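Local coordinates for carboxylase (Deinococcus radiodurans, PDB 5H80), which probably uses ATP and bicarbonate to carboxylate biotin on a carrier protein, the first half-reaction of a single-chain biotin-dependent carboxylase, at residues 40-45 with 422-427; 44-49 with 401-406; 268-273 with 329-334; 281-286 with 302-307. All coordinates share one frame; numbering follows the deposited sequence.

How the contacts relate
Contacts 1 and 2 start from the same helix, 42-53, and bring it to neighbouring strands, 421-429 and 402-406, of one antiparallel sheet; their centres lie about 5 Å apart. Contact 3, about 17 Å from contact 1 and 16 Å from contact 2 between centres, reaches the same sheet through strand 264-270 and meets contact 2 in salt bridges from R46 and R403 to E329 and E330. Contact 4 is nested in the loop closed by contact 3, itself nested in those of contacts 1 and 2, and lies across the chain's centre from these two. The contacts thus join parts of the N-terminal, ATP-binding and C-terminal regions that are far apart in sequence.

Contact 1: residues 40-45 with 422-427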
loop_
_atom_site.group_PDB
_atom_site.type_symbol
_atom_site.label_atom_id
_atom_site.label_comp_id
_atom_site.label_asym_id
_atom_site.label_seq_id
_atom_site.Cartn_x
_atom_site.Cartn_y
_atom_site.Cartn_z
ATOM N N ARG A 40 13.668 9.927 15.991
ATOM C CA ARG A 40 12.427 9.622 16.695
ATOM C C ARG A 40 11.221 9.766 15.814
ATOM O O ARG A 40 11.344 10.236 14.671
ATOM C CB ARG A 40 12.384 10.534 17.950
ATOM C CG ARG A 40 12.624 11.982 17.643
ATOM C CD ARG A 40 11.389 12.699 17.228
ATOM N NE ARG A 40 10.143 12.520 18.064
ATOM C CZ ARG A 40 8.902 12.870 17.670
ATOM N NH1 ARG A 40 7.824 12.684 18.434
ATOM N NH2 ARG A 40 8.710 13.459 16.478
ATOM N N GLY A 41 10.024 9.386 16.291
ATOM C CA GLY A 41 8.814 9.753 15.597
ATOM C C GLY A 41 8.659 8.877 14.354
ATOM O O GLY A 41 9.275 7.773 14.326
ATOM N N GLU A 42 8.011 9.440 13.324
ATOM C CA GLU A 42 7.601 8.642 12.137
ATOM C C GLU A 42 8.836 8.047 11.391
ATOM O O GLU A 42 8.859 6.832 11.075
ATOM C CB GLU A 42 6.648 9.371 11.230
ATOM C CG GLU A 42 7.273 10.467 10.430
ATOM C CD GLU A 42 7.981 9.987 9.144
ATOM O OE1 GLU A 42 8.598 10.836 8.540
ATOM O OE2 GLU A 42 8.062 8.767 8.806
ATOM N N VAL A 43 9.945 8.776 11.314
ATOM C CA VAL A 43 11.159 8.243 10.706
ATOM C C VAL A 43 11.866 7.050 11.463
ATOM O O VAL A 43 12.401 6.140 10.747
ATOM C CB VAL A 43 12.155 9.338 10.237
ATOM C CG1 VAL A 43 13.012 9.913 11.338
ATOM C CG2 VAL A 43 12.991 8.812 9.066
ATOM N N ALA A 44 11.795 7.016 12.810
ATOM C CA ALA A 44 12.452 6.074 13.554
ATOM C C ALA A 44 11.581 4.833 13.297
ATOM O O ALA A 44 12.140 3.760 13.174
ATOM C CB ALA A 44 12.374 6.364 14.976
ATOM N N VAL A 45 10.294 5.057 13.267
ATOM C CA VAL A 45 9.371 3.867 12.958
ATOM C C VAL A 45 9.670 3.266 11.537
ATOM O O VAL A 45 9.830 1.984 11.336
ATOM C CB VAL A 45 7.891 4.337 13.120
ATOM C CG1 VAL A 45 6.913 3.305 12.611
ATOM C CG2 VAL A 45 7.390 4.627 14.550
ATOM N N LEU A 422 2.105 14.605 12.457
ATOM C CA LEU A 422 1.387 13.485 13.096
ATOM C C LEU A 422 1.371 12.245 12.205
ATOM O O LEU A 422 1.606 11.149 12.690
ATOM C CB LEU A 422 -0.060 13.848 13.362
ATOM C CG LEU A 422 -0.412 14.846 14.535
ATOM C CD1 LEU A 422 -1.903 15.183 14.483
ATOM C CD2 LEU A 422 0.100 14.324 15.878
ATOM N N ALA A 423 1.125 12.465 10.876
ATOM C CA ALA A 423 1.181 11.316 9.976
ATOM C C ALA A 423 1.398 11.730 8.536
ATOM O O ALA A 423 0.967 12.820 8.136
ATOM C CB ALA A 423 -0.121 10.516 10.083
ATOM N N LYS A 424 1.946 10.832 7.754
ATOM C CA LYS A 424 2.055 11.076 6.315
ATOM C C LYS A 424 1.099 10.130 5.563
ATOM O O LYS A 424 1.207 8.991 5.789
ATOM C CB LYS A 424 3.447 10.949 5.807
ATOM C CG LYS A 424 4.509 11.742 6.595
ATOM C CD LYS A 424 5.945 11.559 6.063
ATOM C CE LYS A 424 6.520 10.131 6.069
ATOM N NZ LYS A 424 7.969 9.948 5.746
ATOM N N VAL A 425 0.236 10.665 4.725
ATOM C CA VAL A 425 -0.721 9.884 3.968
ATOM C C VAL A 425 -0.343 9.890 2.532
ATOM O O VAL A 425 -0.332 10.971 1.890
ATOM C CB VAL A 425 -2.127 10.439 4.126
ATOM C CG1 VAL A 425 -3.233 9.697 3.251
ATOM C CG2 VAL A 425 -2.507 10.454 5.626
ATOM N N VAL A 426 -0.104 8.692 2.000
ATOM C CA VAL A 426 0.405 8.541 0.640
ATOM C C VAL A 426 -0.716 7.872 -0.126
ATOM O O VAL A 426 -1.206 6.810 0.322
ATOM C CB VAL A 426 1.698 7.783 0.527
ATOM C CG1 VAL A 426 2.211 7.732 -0.874
ATOM C CG2 VAL A 426 2.768 8.423 1.479
ATOM N N VAL A 427 -1.087 8.476 -1.241
ATOM C CA VAL A 427 -2.132 7.842 -2.042
ATOM C C VAL A 427 -1.604 7.578 -3.431
ATOM O O VAL A 427 -0.831 8.368 -3.977
ATOM C CB VAL A 427 -3.352 8.661 -2.050
ATOM C CG1 VAL A 427 -4.309 8.191 -3.072
ATOM C CG2 VAL A 427 -4.043 8.636 -0.696
HETATM O O HOH W 1 8.215 7.355 6.446
#
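E42, in the first turn of helix 42-53, meets K424 of strand 421-429 in a buried salt bridge that joins the N-terminal region to a five-stranded antiparallel sheet. The backbones stay well apart, and these two side chains alone span the gap, crossing at about a right angle. The tight part is the carboxylate against the end of the lysine: K424 NZ donates to E42 OE1 at 3.0 Å, arriving from above the carboxylate plane, 45° out of it, while K424 CE lies 3.3 Å from the same oxygen. The lysine therefore lies against the carboxylate with its last methylene as well as its ammonium group. A bend at chi3 (-60°) in an otherwise extended chain brings NZ to this position. E42 has its CG between the backbone N and the carbonyl carbon, chi1 73°, and bends again at chi2 toward the strand. Outside the pair, Y111 OH is hydrogen-bonded to E42 OE1 and V323 O accepts from K424 NZ, so both charged ends are tied to further parts of the chain. Backbone bonding of K424 to D405 fixes the base of the lysine within the sheet. On the other carboxylate oxygen the link is looser and runs through a water, which donates to E42 OE2 at 2.8 Å and accepts from K424 NZ at 2.7 Å.

Contact 2: residues 44-49 with 401-406; sequences AVRIER and GVRVDT
R46 lies across R403 where helix 42-53 passes strand 402-406, outermost within this chain in a five-stranded antiparallel sheet, at 113° and 8.5 Å between axes. The side chains cross at about a right angle with their guanidinium planes 72° apart, and R46 NE comes to 3.3 Å from R403 NH2 at the edge of that group; both are donors, and R46 NE bonds instead to H325 NE2. D405 lies beside the pair. R403, extended from CG to NE, grips it side-on, NE to OD1 at 2.7 Å in a nearly straight bond and NH2 to OD2 at 2.9 Å. D405 OD2 meets R46 CD at 3.5 Å but lies well out of the R46 guanidinium plane, so no N-H points at it; that plane stands 84° from the carboxylate. E329 takes salt bridges from R46 NH2 and R403 NH1, probably offsetting the positive charge. P400 of the second subunit packs on R46, R403 and D405, and its E447 pairs with R49, at the dimer interface. V45 CG1 touches T406 O (3.5 Å) and lies over one face of the R49 guanidinium, whose NH1 donates at 2.7 Å to a water that donates to V404 O and accepts from T406 N.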
loop_
_atom_site.group_PDB
_atom_site.type_symbol
_atom_site.label_atom_id
_atom_site.label_comp_id
_atom_site.label_asym_id
_atom_site.label_seq_id
_atom_site.Cartn_x
_atom_site.Cartn_y
_atom_site.Cartn_z
ATOM N N ALA A 44 11.795 7.016 12.810
ATOM C CA ALA A 44 12.452 6.074 13.554
ATOM C C ALA A 44 11.581 4.833 13.297
ATOM O O ALA A 44 12.140 3.760 13.174
ATOM C CB ALA A 44 12.374 6.364 14.976
ATOM N N VAL A 45 10.294 5.057 13.267
ATOM C CA VAL A 45 9.371 3.867 12.958
ATOM C C VAL A 45 9.670 3.266 11.537
ATOM O O VAL A 45 9.830 1.984 11.336
ATOM C CB VAL A 45 7.891 4.337 13.120
ATOM C CG1 VAL A 45 6.913 3.305 12.611
ATOM C CG2 VAL A 45 7.390 4.627 14.550
ATOM N N ARG A 46 9.717 4.108 10.548
ATOM C CA ARG A 46 10.108 3.791 9.227
ATOM C C ARG A 46 11.391 2.928 9.112
ATOM O O ARG A 46 11.524 1.842 8.449
ATOM C CB ARG A 46 10.215 5.087 8.417
ATOM C CG ARG A 46 10.633 4.818 6.941
ATOM C CD ARG A 46 9.588 4.095 6.040
ATOM N NE ARG A 46 10.035 3.660 4.715
ATOM C CZ ARG A 46 10.477 2.419 4.502
ATOM N NH1 ARG A 46 10.775 1.594 5.469
ATOM N NH2 ARG A 46 10.746 2.010 3.305
ATOM N N ILE A 47 12.483 3.451 9.747
ATOM C CA ILE A 47 13.734 2.782 9.836
ATOM C C ILE A 47 13.620 1.410 10.513
ATOM O O ILE A 47 14.235 0.465 9.998
ATOM C CB ILE A 47 14.907 3.671 10.383
ATOM C CG1 ILE A 47 15.070 4.865 9.492
ATOM C CG2 ILE A 47 16.155 2.884 10.464
ATOM C CD1 ILE A 47 15.886 6.016 10.105
ATOM N N GLU A 48 12.973 1.284 11.682
ATOM C CA GLU A 48 12.749 0.011 12.389
ATOM C C GLU A 48 12.099 -1.024 11.487
ATOM O O GLU A 48 12.663 -2.103 11.385
ATOM C CB GLU A 48 11.863 0.179 13.624
ATOM C CG GLU A 48 12.604 1.006 14.656
ATOM C CD GLU A 48 11.717 1.596 15.736
ATOM O OE1 GLU A 48 10.511 1.625 15.584
ATOM O OE2 GLU A 48 12.260 2.115 16.751
ATOM N N ARG A 49 11.243 -0.562 10.565
ATOM C CA ARG A 49 10.495 -1.481 9.624
ATOM C C ARG A 49 11.469 -1.951 8.515
ATOM O O ARG A 49 11.542 -3.094 8.251
ATOM C CB ARG A 49 9.250 -0.851 9.060
ATOM C CG ARG A 49 8.076 -0.701 10.010
ATOM C CD ARG A 49 7.087 0.343 9.654
ATOM N NE ARG A 49 5.930 0.210 10.507
ATOM C CZ ARG A 49 4.894 1.081 10.535
ATOM N NH1 ARG A 49 4.847 2.161 9.720
ATOM N NH2 ARG A 49 3.907 0.861 11.410
ATOM N N GLY A 401 -4.526 1.444 -2.400
ATOM C CA GLY A 401 -3.950 2.699 -2.813
ATOM C C GLY A 401 -3.672 3.695 -1.736
ATOM O O GLY A 401 -3.427 4.854 -2.054
ATOM N N VAL A 402 -3.741 3.319 -0.447
ATOM C CA VAL A 402 -3.438 4.272 0.611
ATOM C C VAL A 402 -2.334 3.646 1.475
ATOM O O VAL A 402 -2.411 2.496 1.845
ATOM C CB VAL A 402 -4.739 4.457 1.491
ATOM C CG1 VAL A 402 -4.435 5.046 2.868
ATOM C CG2 VAL A 402 -5.749 5.181 0.695
ATOM N N ARG A 403 -1.390 4.458 1.944
ATOM C CA ARG A 403 -0.368 4.023 2.885
ATOM C C ARG A 403 -0.220 5.183 3.878
ATOM O O ARG A 403 -0.136 6.344 3.456
ATOM C CB ARG A 403 0.972 3.866 2.162
ATOM C CG ARG A 403 2.202 3.969 3.049
ATOM C CD ARG A 403 3.474 3.741 2.279
ATOM N NE ARG A 403 4.638 4.006 3.114
ATOM C CZ ARG A 403 5.911 3.886 2.641
ATOM N NH1 ARG A 403 6.181 3.514 1.370
ATOM N NH2 ARG A 403 6.967 4.135 3.461
ATOM N N VAL A 404 -0.091 4.847 5.162
ATOM C CA VAL A 404 0.101 5.858 6.214
ATOM C C VAL A 404 1.311 5.538 7.085
ATOM O O VAL A 404 1.337 4.498 7.707
ATOM C CB VAL A 404 -1.132 5.997 7.130
ATOM C CG1 VAL A 404 -0.881 7.068 8.210
ATOM C CG2 VAL A 404 -2.387 6.402 6.363
ATOM N N ASP A 405 2.261 6.485 7.154
ATOM C CA ASP A 405 3.468 6.359 7.954
ATOM C C ASP A 405 3.295 7.345 9.161
ATOM O O ASP A 405 3.207 8.600 8.991
ATOM C CB ASP A 405 4.814 6.656 7.212
ATOM C CG ASP A 405 5.203 5.594 6.199
ATOM O OD1 ASP A 405 4.293 4.849 5.707
ATOM O OD2 ASP A 405 6.392 5.421 5.947
ATOM N N THR A 406 3.287 6.763 10.361
ATOM C CA THR A 406 3.077 7.520 11.613
ATOM C C THR A 406 3.898 6.812 12.758
ATOM O O THR A 406 4.461 5.756 12.624
ATOM C CB THR A 406 1.565 7.675 11.918
ATOM O OG1 THR A 406 1.251 8.577 13.034
ATOM C CG2 THR A 406 0.918 6.318 12.147
HETATM O O HOH W 2 6.732 3.707 8.302
HETATM O O HOH W 3 2.698 3.818 10.153
#

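Contact 3: residues 268-273 with 329-334. With EDO (1,2-ethanediol), chain G.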
loop_
_atom_site.group_PDB
_atom_site.type_symbol
_atom_site.label_atom_id
_atom_site.label_comp_id
_atom_site.label_asym_id
_atom_site.label_seq_id
_atom_site.Cartn_x
_atom_site.Cartn_y
_atom_site.Cartn_z
ATOM N N GLU A 268 3.221 16.537 -1.756
ATOM C CA GLU A 268 4.408 16.190 -2.549
ATOM C C GLU A 268 3.946 15.144 -3.551
ATOM O O GLU A 268 3.445 14.105 -3.154
ATOM C CB GLU A 268 5.503 15.705 -1.594
ATOM C CG GLU A 268 5.898 16.846 -0.600
ATOM C CD GLU A 268 6.260 16.388 0.782
ATOM O OE1 GLU A 268 5.488 15.635 1.404
ATOM O OE2 GLU A 268 7.335 16.818 1.224
ATOM N N PHE A 269 4.251 15.358 -4.826
ATOM C CA PHE A 269 3.764 14.524 -5.952
ATOM C C PHE A 269 4.914 13.728 -6.654
ATOM O O PHE A 269 6.011 14.180 -6.809
ATOM C CB PHE A 269 3.042 15.405 -6.938
ATOM C CG PHE A 269 1.873 16.000 -6.430
ATOM C CD1 PHE A 269 0.632 15.499 -6.767
ATOM C CD2 PHE A 269 1.907 17.131 -5.620
ATOM C CE1 PHE A 269 -0.488 16.092 -6.348
ATOM C CE2 PHE A 269 0.720 17.759 -5.224
ATOM C CZ PHE A 269 -0.467 17.176 -5.511
ATOM N N ALA A 270 4.710 12.444 -7.053
ATOM C CA ALA A 270 5.723 11.700 -7.839
ATOM C C ALA A 270 4.776 10.941 -8.871
ATOM O O ALA A 270 3.849 10.160 -8.436
ATOM C CB ALA A 270 6.615 10.820 -7.060
ATOM N N PRO A 271 4.885 11.232 -10.161
ATOM C CA PRO A 271 5.736 12.193 -10.805
ATOM C C PRO A 271 5.359 13.614 -10.559
ATOM O O PRO A 271 4.302 13.969 -10.011
ATOM C CB PRO A 271 5.521 11.900 -12.291
ATOM C CG PRO A 271 4.090 11.428 -12.364
ATOM C CD PRO A 271 3.868 10.662 -11.106
ATOM N N ALA A 272 6.238 14.501 -10.996
ATOM C CA ALA A 272 5.833 15.867 -11.196
ATOM C C ALA A 272 4.728 16.044 -12.267
ATOM O O ALA A 272 5.051 15.710 -13.415
ATOM C CB ALA A 272 7.062 16.693 -11.608
ATOM N N PRO A 273 3.551 16.556 -11.899
ATOM C CA PRO A 273 2.448 16.655 -12.932
ATOM C C PRO A 273 2.748 17.565 -14.064
ATOM O O PRO A 273 3.352 18.641 -13.860
ATOM C CB PRO A 273 1.205 16.988 -12.149
ATOM C CG PRO A 273 1.553 16.817 -10.694
ATOM C CD PRO A 273 3.049 16.854 -10.534
ATOM N N GLU A 329 8.649 5.842 -3.387
ATOM C CA GLU A 329 8.480 4.391 -3.061
ATOM C C GLU A 329 7.195 3.873 -3.680
ATOM O O GLU A 329 7.209 2.802 -4.306
ATOM C CB GLU A 329 8.485 4.221 -1.504
ATOM C CG GLU A 329 9.898 4.402 -0.928
ATOM C CD GLU A 329 10.012 3.890 0.531
ATOM O OE1 GLU A 329 8.994 3.892 1.241
ATOM O OE2 GLU A 329 11.087 3.463 0.935
ATOM N N GLU A 330 6.074 4.497 -3.466
ATOM C CA GLU A 330 4.796 3.922 -3.911
ATOM C C GLU A 330 4.628 4.078 -5.449
ATOM O O GLU A 330 4.064 3.136 -6.124
ATOM C CB GLU A 330 3.666 4.541 -3.102
ATOM C CG GLU A 330 3.566 4.252 -1.593
ATOM C CD GLU A 330 3.638 2.865 -1.303
ATOM O OE1 GLU A 330 2.820 2.091 -1.894
ATOM O OE2 GLU A 330 4.542 2.450 -0.621
ATOM N N TRP A 331 4.990 5.230 -6.014
ATOM C CA TRP A 331 5.029 5.382 -7.459
ATOM C C TRP A 331 5.917 4.320 -8.146
ATOM O O TRP A 331 5.459 3.662 -9.129
ATOM C CB TRP A 331 5.446 6.811 -7.854
ATOM C CG TRP A 331 5.492 7.065 -9.309
ATOM C CD1 TRP A 331 4.604 6.580 -10.308
ATOM C CD2 TRP A 331 6.448 7.821 -9.963
ATOM N NE1 TRP A 331 4.976 7.054 -11.521
ATOM C CE2 TRP A 331 6.088 7.869 -11.343
ATOM C CE3 TRP A 331 7.553 8.614 -9.517
ATOM C CZ2 TRP A 331 6.795 8.610 -12.269
ATOM C CZ3 TRP A 331 8.283 9.274 -10.438
ATOM C CH2 TRP A 331 7.916 9.283 -11.853
ATOM N N CYS A 332 7.173 4.152 -7.708
ATOM C CA CYS A 332 8.190 3.350 -8.377
ATOM C C CYS A 332 8.088 1.862 -7.982
ATOM O O CYS A 332 8.658 1.011 -8.652
ATOM C CB CYS A 332 9.588 3.879 -8.099
ATOM S SG CYS A 332 9.919 5.530 -8.820
ATOM N N GLY A 333 7.421 1.535 -6.859
ATOM C CA GLY A 333 7.437 0.195 -6.263
ATOM C C GLY A 333 8.809 -0.222 -5.845
ATOM O O GLY A 333 9.429 -1.107 -6.478
ATOM N N THR A 334 9.389 0.559 -4.903
ATOM C CA THR A 334 10.734 0.315 -4.471
ATOM C C THR A 334 10.725 0.665 -2.968
ATOM O O THR A 334 10.005 1.607 -2.563
ATOM C CB THR A 334 11.763 1.198 -5.269
ATOM O OG1 THR A 334 13.068 0.737 -5.085
ATOM C CG2 THR A 334 11.886 2.656 -4.897
HETATM C C1 EDO G . 7.002 0.345 0.191
HETATM O O1 EDO G . 6.367 0.497 -1.093
HETATM C C2 EDO G . 8.419 -0.132 0.141
HETATM O O2 EDO G . 8.308 -1.345 -0.633
#
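W331 lays one face of its indole over the A270-P271 peptide, a cis bond that turns the chain at the end of strand 264-270. P271 N sits 3.6 Å above the indole plane, over its centre, and P271 CD makes a CH-pi contact with the five-membered ring, 3.8 Å from its centroid and 20° off the normal. P271 CB touches CZ2 of W331 at 3.5 Å, and A270 CB reaches W331 CE3 at 3.4 Å, so these two contacts fall on opposite sides of the six-membered ring, while the proline crosses the indole at about a right angle. No hydrogen bond joins the segments; the contact is apolar, the peptide and proline ring lying on the indole face.

The indole reaches the strand end because CG stands opposite the backbone N, chi1 -179°, on a helix face turned toward the peptide. W331 NE1 has a weak hydrogen bond to P364 O. Just beyond, the helix ends at G333, which has positive phi, and T334 N closes back on E329 O at 3.2 Å. E330 OE2 accepts from O1 of an ethanediol, probably from the crystallisation liquor, at 2.7 Å, and also takes a salt bridge from R403.

Helix 325-332 is thereby pressed against the end of strand 264-270, which pairs with strand 367-374 in the antiparallel sheet, while strand 249-256 flanks the turn through E254 and R255.

Contact 4: residues 281-286 with 302-307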
loop_
_atom_site.group_PDB
_atom_site.type_symbol
_atom_site.label_atom_id
_atom_site.label_comp_id
_atom_site.label_asym_id
_atom_site.label_seq_id
_atom_site.Cartn_x
_atom_site.Cartn_y
_atom_site.Cartn_z
ATOM N N THR A 281 14.499 15.044 -18.287
ATOM C CA THR A 281 15.728 14.408 -18.564
ATOM C C THR A 281 16.820 15.426 -18.215
ATOM O O THR A 281 17.862 14.987 -17.770
ATOM C CB THR A 281 15.977 13.800 -19.967
ATOM O OG1 THR A 281 16.987 14.481 -20.701
ATOM C CG2 THR A 281 14.915 13.379 -20.580
ATOM N N ALA A 282 16.535 16.691 -18.424
ATOM C CA ALA A 282 17.578 17.679 -17.983
ATOM C C ALA A 282 17.847 17.782 -16.487
ATOM O O ALA A 282 19.065 17.788 -16.017
ATOM C CB ALA A 282 17.307 19.032 -18.553
ATOM N N LEU A 283 16.765 17.797 -15.731
ATOM C CA LEU A 283 16.859 17.768 -14.276
ATOM C C LEU A 283 17.586 16.572 -13.758
ATOM O O LEU A 283 18.511 16.653 -12.986
ATOM C CB LEU A 283 15.487 17.803 -13.667
ATOM C CG LEU A 283 14.671 18.977 -13.228
ATOM C CD1 LEU A 283 15.334 20.350 -12.946
ATOM C CD2 LEU A 283 13.311 19.006 -13.776
ATOM N N ILE A 284 17.252 15.375 -14.252
ATOM C CA ILE A 284 17.920 14.174 -13.805
ATOM C C ILE A 284 19.388 14.107 -14.184
ATOM O O ILE A 284 20.220 13.757 -13.354
ATOM C CB ILE A 284 17.156 12.948 -14.264
ATOM C CG1 ILE A 284 15.719 13.111 -13.668
ATOM C CG2 ILE A 284 17.933 11.717 -13.900
ATOM C CD1 ILE A 284 14.832 11.927 -14.204
ATOM N N GLY A 285 19.710 14.624 -15.369
ATOM C CA GLY A 285 21.090 14.681 -15.859
ATOM C C GLY A 285 21.939 15.558 -14.919
ATOM O O GLY A 285 23.056 15.123 -14.594
ATOM N N ALA A 286 21.444 16.745 -14.607
ATOM C CA ALA A 286 22.099 17.634 -13.609
ATOM C C ALA A 286 22.355 16.955 -12.279
ATOM O O ALA A 286 23.485 16.934 -11.751
ATOM C CB ALA A 286 21.308 18.940 -13.355
ATOM N N PHE A 302 18.584 16.121 -4.984
ATOM C CA PHE A 302 18.992 17.354 -5.572
ATOM C C PHE A 302 17.712 18.139 -5.921
ATOM O O PHE A 302 16.871 17.662 -6.741
ATOM C CB PHE A 302 19.839 17.057 -6.762
ATOM C CG PHE A 302 21.078 16.386 -6.416
ATOM C CD1 PHE A 302 22.199 17.168 -6.049
ATOM C CD2 PHE A 302 21.137 14.990 -6.234
ATOM C CE1 PHE A 302 23.386 16.559 -5.647
ATOM C CE2 PHE A 302 22.316 14.384 -5.767
ATOM C CZ PHE A 302 23.436 15.177 -5.516
ATOM N N GLU A 303 17.591 19.297 -5.305
ATOM C CA GLU A 303 16.412 20.216 -5.340
ATOM C C GLU A 303 16.638 21.332 -6.428
ATOM O O GLU A 303 17.730 21.895 -6.525
ATOM C CB GLU A 303 16.001 20.822 -4.043
ATOM C CG GLU A 303 15.755 19.784 -2.994
ATOM C CD GLU A 303 15.317 20.413 -1.661
ATOM O OE1 GLU A 303 15.372 21.664 -1.551
ATOM O OE2 GLU A 303 14.912 19.664 -0.774
ATOM N N PHE A 304 15.599 21.595 -7.185
ATOM C CA PHE A 304 15.634 22.655 -8.198
ATOM C C PHE A 304 14.355 23.493 -8.152
ATOM O O PHE A 304 13.285 23.021 -7.767
ATOM C CB PHE A 304 15.742 22.047 -9.607
ATOM C CG PHE A 304 16.891 21.181 -9.818
ATOM C CD1 PHE A 304 18.108 21.649 -10.377
ATOM C CD2 PHE A 304 16.831 19.789 -9.506
ATOM C CE1 PHE A 304 19.142 20.875 -10.631
ATOM C CE2 PHE A 304 17.961 18.937 -9.756
ATOM C CZ PHE A 304 19.157 19.490 -10.284
ATOM N N LEU A 305 14.491 24.756 -8.569
ATOM C CA LEU A 305 13.381 25.589 -8.976
ATOM C C LEU A 305 13.351 25.603 -10.510
ATOM O O LEU A 305 14.393 25.732 -11.199
ATOM C CB LEU A 305 13.488 27.041 -8.453
ATOM C CG LEU A 305 13.495 27.193 -6.913
ATOM C CD1 LEU A 305 13.647 28.675 -6.588
ATOM C CD2 LEU A 305 12.268 26.541 -6.353
ATOM N N VAL A 306 12.136 25.409 -11.049
ATOM C CA VAL A 306 11.931 25.276 -12.429
ATOM C C VAL A 306 10.816 26.237 -12.937
ATOM O O VAL A 306 9.696 26.314 -12.360
ATOM C CB VAL A 306 11.523 23.752 -12.751
ATOM C CG1 VAL A 306 11.310 23.539 -14.258
ATOM C CG2 VAL A 306 12.526 22.740 -12.204
ATOM N N THR A 307 11.156 27.057 -13.981
ATOM C CA THR A 307 10.343 28.129 -14.449
ATOM C C THR A 307 9.307 27.411 -15.417
ATOM O O THR A 307 9.608 26.307 -15.856
ATOM C CB THR A 307 11.116 29.140 -15.329
ATOM O OG1 THR A 307 11.549 28.583 -16.569
ATOM C CG2 THR A 307 12.252 29.730 -14.508
#
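Helix segment 281-286 lays L283 over F304 of strand 302-306, the two running in roughly opposed directions, 138° between their N-to-C axes, with a closest approach of 9.6 Å. L283 stands nearest F304 and A286, one turn on, nearest F302, so the chain advances along the helix as it retreats along the strand. That spacing leaves room for a single layer of apolar side chains, the usual arrangement of a helix laid on a sheet, here within the region assigned to an ATP-binding domain of the ATP-grasp type.

The layer centres on L283 CD1. It lies over one face of the F304 ring, 3.9 Å from the centroid and 25° off the normal, displaced toward the rim where it meets CG at 3.6 Å. The two side chains slide past each other in opposite directions. L283 and V306 instead reach toward each other tip to tip, CD1 to CG2 at 3.8 Å, so one methyl bridges two strand residues. F304 CG stands opposite its carbonyl carbon, chi1 -57°, sending the ring out from the strand toward the helix, where A286 CB touches F304 CZ at 3.8 Å from an oblique direction.

F302, next on this side of the strand, extends the layer onto A287 and L290, and V157 packs on A286. Within its four-stranded antiparallel sheet, strand 299-306 lies between 236-245, whose I238 touches V306, and 312-318, whose F312 touches L283; helix 277-293 covers this face of all three.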